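PHD finger protein 14 (Danio rerio, PDB 7D86) binds histone H3, preferentially its unmodified form, through a PHD–zinc knuckle–PHD module, and represses PDGFRA expression. Local coordinates at residues L10-C15 and T35-C40; I27-C32 and W62-C67. One frame throughout, in Å; residues are numbered along the deposited sequence.

Contact 1 (L10-C15 and T35-C40); sequences LICCVC and TVHEGC. With ZN (zinc ion), chain E.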
loop_
_atom_site.group_PDB
_atom_site.type_symbol
_atom_site.label_atom_id
_atom_site.label_comp_id
_atom_site.label_asym_id
_atom_site.label_seq_id
_atom_site.Cartn_x
_atom_site.Cartn_y
_atom_site.Cartn_z
ATOM N N LEU A 10 7.208 11.635 -11.878
ATOM C CA LEU A 10 6.517 11.429 -10.613
ATOM C C LEU A 10 6.458 9.932 -10.302
ATOM O O LEU A 10 6.649 9.086 -11.177
ATOM C CB LEU A 10 5.105 12.020 -10.655
ATOM C CG LEU A 10 4.948 13.546 -10.799
ATOM C CD1 LEU A 10 3.478 13.931 -10.884
ATOM C CD2 LEU A 10 5.614 14.279 -9.650
ATOM N N ILE A 11 6.198 9.611 -9.038
ATOM C CA ILE A 11 6.148 8.228 -8.577
ATOM C C ILE A 11 4.776 7.947 -7.988
ATOM O O ILE A 11 4.268 8.735 -7.186
ATOM C CB ILE A 11 7.245 7.935 -7.539
ATOM C CG1 ILE A 11 8.615 8.259 -8.130
ATOM C CG2 ILE A 11 7.162 6.467 -7.058
ATOM C CD1 ILE A 11 9.758 8.092 -7.168
ATOM N N CYS A 12 4.198 6.806 -8.363
ATOM C CA CYS A 12 2.960 6.325 -7.763
ATOM C C CYS A 12 3.250 5.777 -6.372
ATOM O O CYS A 12 4.086 4.883 -6.216
ATOM C CB CYS A 12 2.331 5.240 -8.632
ATOM S SG CYS A 12 0.873 4.521 -7.855
ATOM N N CYS A 13 2.555 6.297 -5.363
ATOM C CA CYS A 13 2.794 5.870 -3.990
ATOM C C CYS A 13 2.159 4.518 -3.672
ATOM O O CYS A 13 2.308 4.024 -2.551
ATOM C CB CYS A 13 2.272 6.924 -3.019
ATOM S SG CYS A 13 0.484 6.929 -2.908
ATOM N N VAL A 14 1.471 3.897 -4.618
ATOM C CA VAL A 14 0.884 2.576 -4.411
ATOM C C VAL A 14 1.801 1.476 -4.926
ATOM O O VAL A 14 2.171 0.569 -4.182
ATOM C CB VAL A 14 -0.510 2.496 -5.070
ATOM C CG1 VAL A 14 -1.048 1.048 -5.019
ATOM C CG2 VAL A 14 -1.471 3.468 -4.377
ATOM N N CYS A 15 2.200 1.553 -6.197
ATOM C CA CYS A 15 3.041 0.531 -6.808
ATOM C C CYS A 15 4.509 0.923 -6.904
ATOM O O CYS A 15 5.320 0.085 -7.307
ATOM C CB CYS A 15 2.518 0.194 -8.209
ATOM S SG CYS A 15 2.678 1.558 -9.398
ATOM N N THR A 35 0.883 11.330 -4.807
ATOM C CA THR A 35 0.920 11.004 -6.226
ATOM C C THR A 35 0.566 9.538 -6.419
ATOM O O THR A 35 1.023 8.679 -5.660
ATOM C CB THR A 35 2.301 11.287 -6.823
ATOM O OG1 THR A 35 3.304 10.662 -6.017
ATOM C CG2 THR A 35 2.566 12.788 -6.879
ATOM N N VAL A 36 -0.242 9.254 -7.440
ATOM C CA VAL A 36 -0.775 7.911 -7.637
ATOM C C VAL A 36 -1.177 7.753 -9.092
ATOM O O VAL A 36 -1.606 8.712 -9.746
ATOM C CB VAL A 36 -1.961 7.646 -6.674
ATOM C CG1 VAL A 36 -3.143 8.568 -6.999
ATOM C CG2 VAL A 36 -2.380 6.178 -6.717
ATOM N N HIS A 37 -0.996 6.537 -9.623
ATOM C CA HIS A 37 -1.596 6.166 -10.894
ATOM C C HIS A 37 -3.110 6.278 -10.794
ATOM O O HIS A 37 -3.708 5.874 -9.792
ATOM C CB HIS A 37 -1.237 4.721 -11.273
ATOM C CG HIS A 37 0.156 4.534 -11.797
ATOM N ND1 HIS A 37 1.059 3.677 -11.205
ATOM C CD2 HIS A 37 0.780 5.048 -12.885
ATOM C CE1 HIS A 37 2.189 3.690 -11.891
ATOM N NE2 HIS A 37 2.046 4.513 -12.914
ATOM N N GLU A 38 -3.729 6.829 -11.842
ATOM C CA GLU A 38 -5.176 6.716 -11.992
ATOM C C GLU A 38 -5.634 5.277 -11.777
ATOM O O GLU A 38 -6.562 5.014 -11.002
ATOM C CB GLU A 38 -5.600 7.198 -13.382
ATOM C CG GLU A 38 -5.489 8.690 -13.611
ATOM C CD GLU A 38 -5.638 9.053 -15.077
ATOM O OE1 GLU A 38 -5.253 8.231 -15.935
ATOM O OE2 GLU A 38 -6.142 10.154 -15.374
ATOM N N GLY A 39 -4.978 4.329 -12.451
ATOM C CA GLY A 39 -5.353 2.929 -12.359
ATOM C C GLY A 39 -5.074 2.299 -11.013
ATOM O O GLY A 39 -5.653 1.256 -10.701
ATOM N N CYS A 40 -4.212 2.907 -10.202
ATOM C CA CYS A 40 -3.968 2.401 -8.858
ATOM C C CYS A 40 -4.899 3.004 -7.812
ATOM O O CYS A 40 -4.831 2.603 -6.646
ATOM C CB CYS A 40 -2.511 2.647 -8.452
ATOM S SG CYS A 40 -1.308 1.653 -9.368
HETATM ZN ZN ZN E . 0.728 2.767 -9.389
#
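Cys12 and Cys15 meet His37 and Cys40 round a zinc ion, closing the three-cysteine, one-histidine site of the first PHD finger, where a CxxC loop lies against strand 35-37 and the residues that lead into helix 38-41. The zinc is held by the SG atoms of Cys12, Cys15 and Cys40 and by ND1 of His37, the last at 2.1 Å. SG of Cys15 comes to the edge of the imidazole in its plane, 3.2 Å from ND1 of His37, while CB of Cys12, also near ND1, comes in obliquely. The other ring nitrogen, NE2 of His37, donates to Asn19 O, so the imidazole is held at both nitrogens.

With SG anti to its backbone N (chi1 175°), Cys12 turns its sulfur to the metal and gathers backbone donors. Its SG accepts from His37 N at 3.3 Å, nearly straight at 174°, from Val14 N at 3.4 Å and, weakly, from Cys15 N. Such N-H...S bonds would be expected to offset the thiolate's charge.

Backbone bonding continues the grip, Cys13 N donating to Thr35 O at 2.8 Å. Val14 and Val36 run alongside each other in the same direction, with Val14 CG2 3.7 Å from Val36 CG2; Val96 and Leu100 of helix 96-101 also touch Val14. Thr35 OG1 gives Ile11 O a very short hydrogen bond of 2.5 Å.

Contact 2 (I27-C32 and W62-C67); sequences IQCDNC and WFCDAC. With ZN (zinc ion), chain F.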
loop_
_atom_site.group_PDB
_atom_site.type_symbol
_atom_site.label_atom_id
_atom_site.label_comp_id
_atom_site.label_asym_id
_atom_site.label_seq_id
_atom_site.Cartn_x
_atom_site.Cartn_y
_atom_site.Cartn_z
ATOM N N ILE A 27 -1.418 11.115 -11.238
ATOM C CA ILE A 27 -2.048 12.352 -10.809
ATOM C C ILE A 27 -1.570 12.671 -9.402
ATOM O O ILE A 27 -1.052 11.817 -8.679
ATOM C CB ILE A 27 -3.588 12.270 -10.865
ATOM C CG1 ILE A 27 -4.084 11.131 -9.972
ATOM C CG2 ILE A 27 -4.057 12.080 -12.303
ATOM C CD1 ILE A 27 -5.591 11.003 -9.920
ATOM N N GLN A 28 -1.740 13.930 -9.006
ATOM C CA GLN A 28 -1.222 14.416 -7.739
ATOM C C GLN A 28 -2.312 15.172 -7.002
ATOM O O GLN A 28 -3.022 15.992 -7.601
ATOM C CB GLN A 28 0.001 15.316 -7.952
ATOM C CG GLN A 28 0.590 15.882 -6.674
ATOM C CD GLN A 28 1.919 16.568 -6.921
ATOM O OE1 GLN A 28 2.077 17.306 -7.895
ATOM N NE2 GLN A 28 2.888 16.314 -6.048
ATOM N N CYS A 29 -2.447 14.900 -5.710
ATOM C CA CYS A 29 -3.437 15.615 -4.922
ATOM C C CYS A 29 -3.002 17.064 -4.758
ATOM O O CYS A 29 -1.886 17.341 -4.313
ATOM C CB CYS A 29 -3.618 14.961 -3.558
ATOM S SG CYS A 29 -4.820 15.830 -2.540
ATOM N N ASP A 30 -3.887 17.992 -5.116
ATOM C CA ASP A 30 -3.525 19.398 -5.021
ATOM C C ASP A 30 -3.477 19.898 -3.584
ATOM O O ASP A 30 -2.902 20.964 -3.336
ATOM C CB ASP A 30 -4.488 20.225 -5.866
ATOM C CG ASP A 30 -4.115 20.209 -7.333
ATOM O OD1 ASP A 30 -3.051 20.763 -7.677
ATOM O OD2 ASP A 30 -4.861 19.614 -8.135
ATOM N N ASN A 31 -4.021 19.141 -2.633
ATOM C CA ASN A 31 -3.995 19.541 -1.233
ATOM C C ASN A 31 -2.769 19.003 -0.502
ATOM O O ASN A 31 -2.014 19.776 0.096
ATOM C CB ASN A 31 -5.276 19.078 -0.534
ATOM C CG ASN A 31 -5.474 19.743 0.812
ATOM O OD1 ASN A 31 -5.747 20.936 0.884
ATOM N ND2 ASN A 31 -5.342 18.973 1.887
ATOM N N CYS A 32 -2.550 17.687 -0.538
ATOM C CA CYS A 32 -1.468 17.069 0.219
ATOM C C CYS A 32 -0.273 16.667 -0.640
ATOM O O CYS A 32 0.770 16.302 -0.088
ATOM C CB CYS A 32 -1.985 15.837 0.978
ATOM S SG CYS A 32 -2.451 14.428 -0.064
ATOM N N TRP A 62 -7.531 18.376 -8.318
ATOM C CA TRP A 62 -7.981 17.057 -7.889
ATOM C C TRP A 62 -7.548 16.808 -6.453
ATOM O O TRP A 62 -6.401 17.085 -6.089
ATOM C CB TRP A 62 -7.430 15.956 -8.803
ATOM C CG TRP A 62 -7.826 14.573 -8.373
ATOM C CD1 TRP A 62 -9.026 13.960 -8.590
ATOM C CD2 TRP A 62 -7.019 13.635 -7.653
ATOM N NE1 TRP A 62 -9.018 12.700 -8.048
ATOM C CE2 TRP A 62 -7.798 12.472 -7.467
ATOM C CE3 TRP A 62 -5.715 13.664 -7.146
ATOM C CZ2 TRP A 62 -7.316 11.345 -6.798
ATOM C CZ3 TRP A 62 -5.236 12.541 -6.479
ATOM C CH2 TRP A 62 -6.037 11.398 -6.315
ATOM N N PHE A 63 -8.466 16.289 -5.644
ATOM C CA PHE A 63 -8.187 15.939 -4.260
ATOM C C PHE A 63 -8.260 14.430 -4.091
ATOM O O PHE A 63 -9.105 13.767 -4.701
ATOM C CB PHE A 63 -9.181 16.595 -3.296
ATOM C CG PHE A 63 -8.928 18.049 -3.050
ATOM C CD1 PHE A 63 -7.910 18.720 -3.705
ATOM C CD2 PHE A 63 -9.713 18.749 -2.148
ATOM C CE1 PHE A 63 -7.689 20.071 -3.470
ATOM C CE2 PHE A 63 -9.495 20.096 -1.910
ATOM C CZ PHE A 63 -8.480 20.754 -2.571
ATOM N N CYS A 64 -7.375 13.892 -3.257
ATOM C CA CYS A 64 -7.531 12.508 -2.848
ATOM C C CYS A 64 -8.745 12.382 -1.926
ATOM O O CYS A 64 -9.299 13.374 -1.434
ATOM C CB CYS A 64 -6.263 11.998 -2.161
ATOM S SG CYS A 64 -6.030 12.562 -0.457
ATOM N N ASP A 65 -9.167 11.138 -1.699
ATOM C CA ASP A 65 -10.379 10.904 -0.924
ATOM C C ASP A 65 -10.251 11.428 0.499
ATOM O O ASP A 65 -11.221 11.953 1.051
ATOM C CB ASP A 65 -10.716 9.413 -0.911
ATOM C CG ASP A 65 -11.212 8.917 -2.255
ATOM O OD1 ASP A 65 -11.257 9.718 -3.213
ATOM O OD2 ASP A 65 -11.568 7.726 -2.347
ATOM N N ALA A 66 -9.072 11.300 1.108
ATOM C CA ALA A 66 -8.905 11.803 2.467
ATOM C C ALA A 66 -9.063 13.319 2.511
ATOM O O ALA A 66 -9.758 13.855 3.384
ATOM C CB ALA A 66 -7.543 11.384 3.018
ATOM N N CYS A 67 -8.447 14.025 1.564
ATOM C CA CYS A 67 -8.568 15.479 1.560
ATOM C C CYS A 67 -9.979 15.925 1.187
ATOM O O CYS A 67 -10.433 16.971 1.659
ATOM C CB CYS A 67 -7.527 16.081 0.622
ATOM S SG CYS A 67 -5.833 15.804 1.194
HETATM ZN ZN ZN F . -4.678 14.615 -0.502
#
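The four-cysteine zinc site of the same PHD finger joins the CxxC turn of Cys29 and Cys32 to Cys64 and Cys67, whose four SG atoms bind the metal at 2.3 to 2.5 Å. SG of Cys29 also accepts from Cys64 N at 3.3 Å (169°) and from Asn31 N and Cys32 N within its own turn. Cys64, at the N-cap of the short helix, takes Cys67 N on its sulfur.

Trp62 packs beside the metal site. CD1 of Ile27 stands over one face of its six-membered ring in a CH-pi contact, 3.4 Å from the centroid and 6° off the normal, the two side chains crossing at about a right angle. Cys29 N lies at the ring's edge, in plane. An alanine in place of Trp62 would probably leave Ile27 CD1 without its aromatic partner and open a gap beside Cys29.

The Trp62 backbone bonds Asp30 twice: Asp30 N donates to Trp62 O at 2.8 Å, nearly along the C=O axis, and Trp62 N donates to the anti lone pair of Asp30 OD2. Phe63 receives Asn31 CB over one face, while Asn31 ND2 gives Cys67 SG a weak hydrogen bond of 3.3 Å, 148° at the hydrogen.

From the N terminus the chain passes the first half of contact 1 (10-15), then the first half of contact 2 (27-32), returns to contact 1 at 35-40 and closes contact 2 at 62-67 before running on into the rest of the module. The segments alternate, so the two loops cross rather than nest: the cross-brace topology of a PHD finger, with two zinc sites interleaved along the sequence. Contact 1 closes a loop that contains strand 26-28; contact 2 closes one that contains strand 35-37 and helix 38-41. The antiparallel strand pair joins them, Ile27 N lying 2.8 Å from Val36 O in a probable hydrogen bond, and the contact centres are about 12 Å apart.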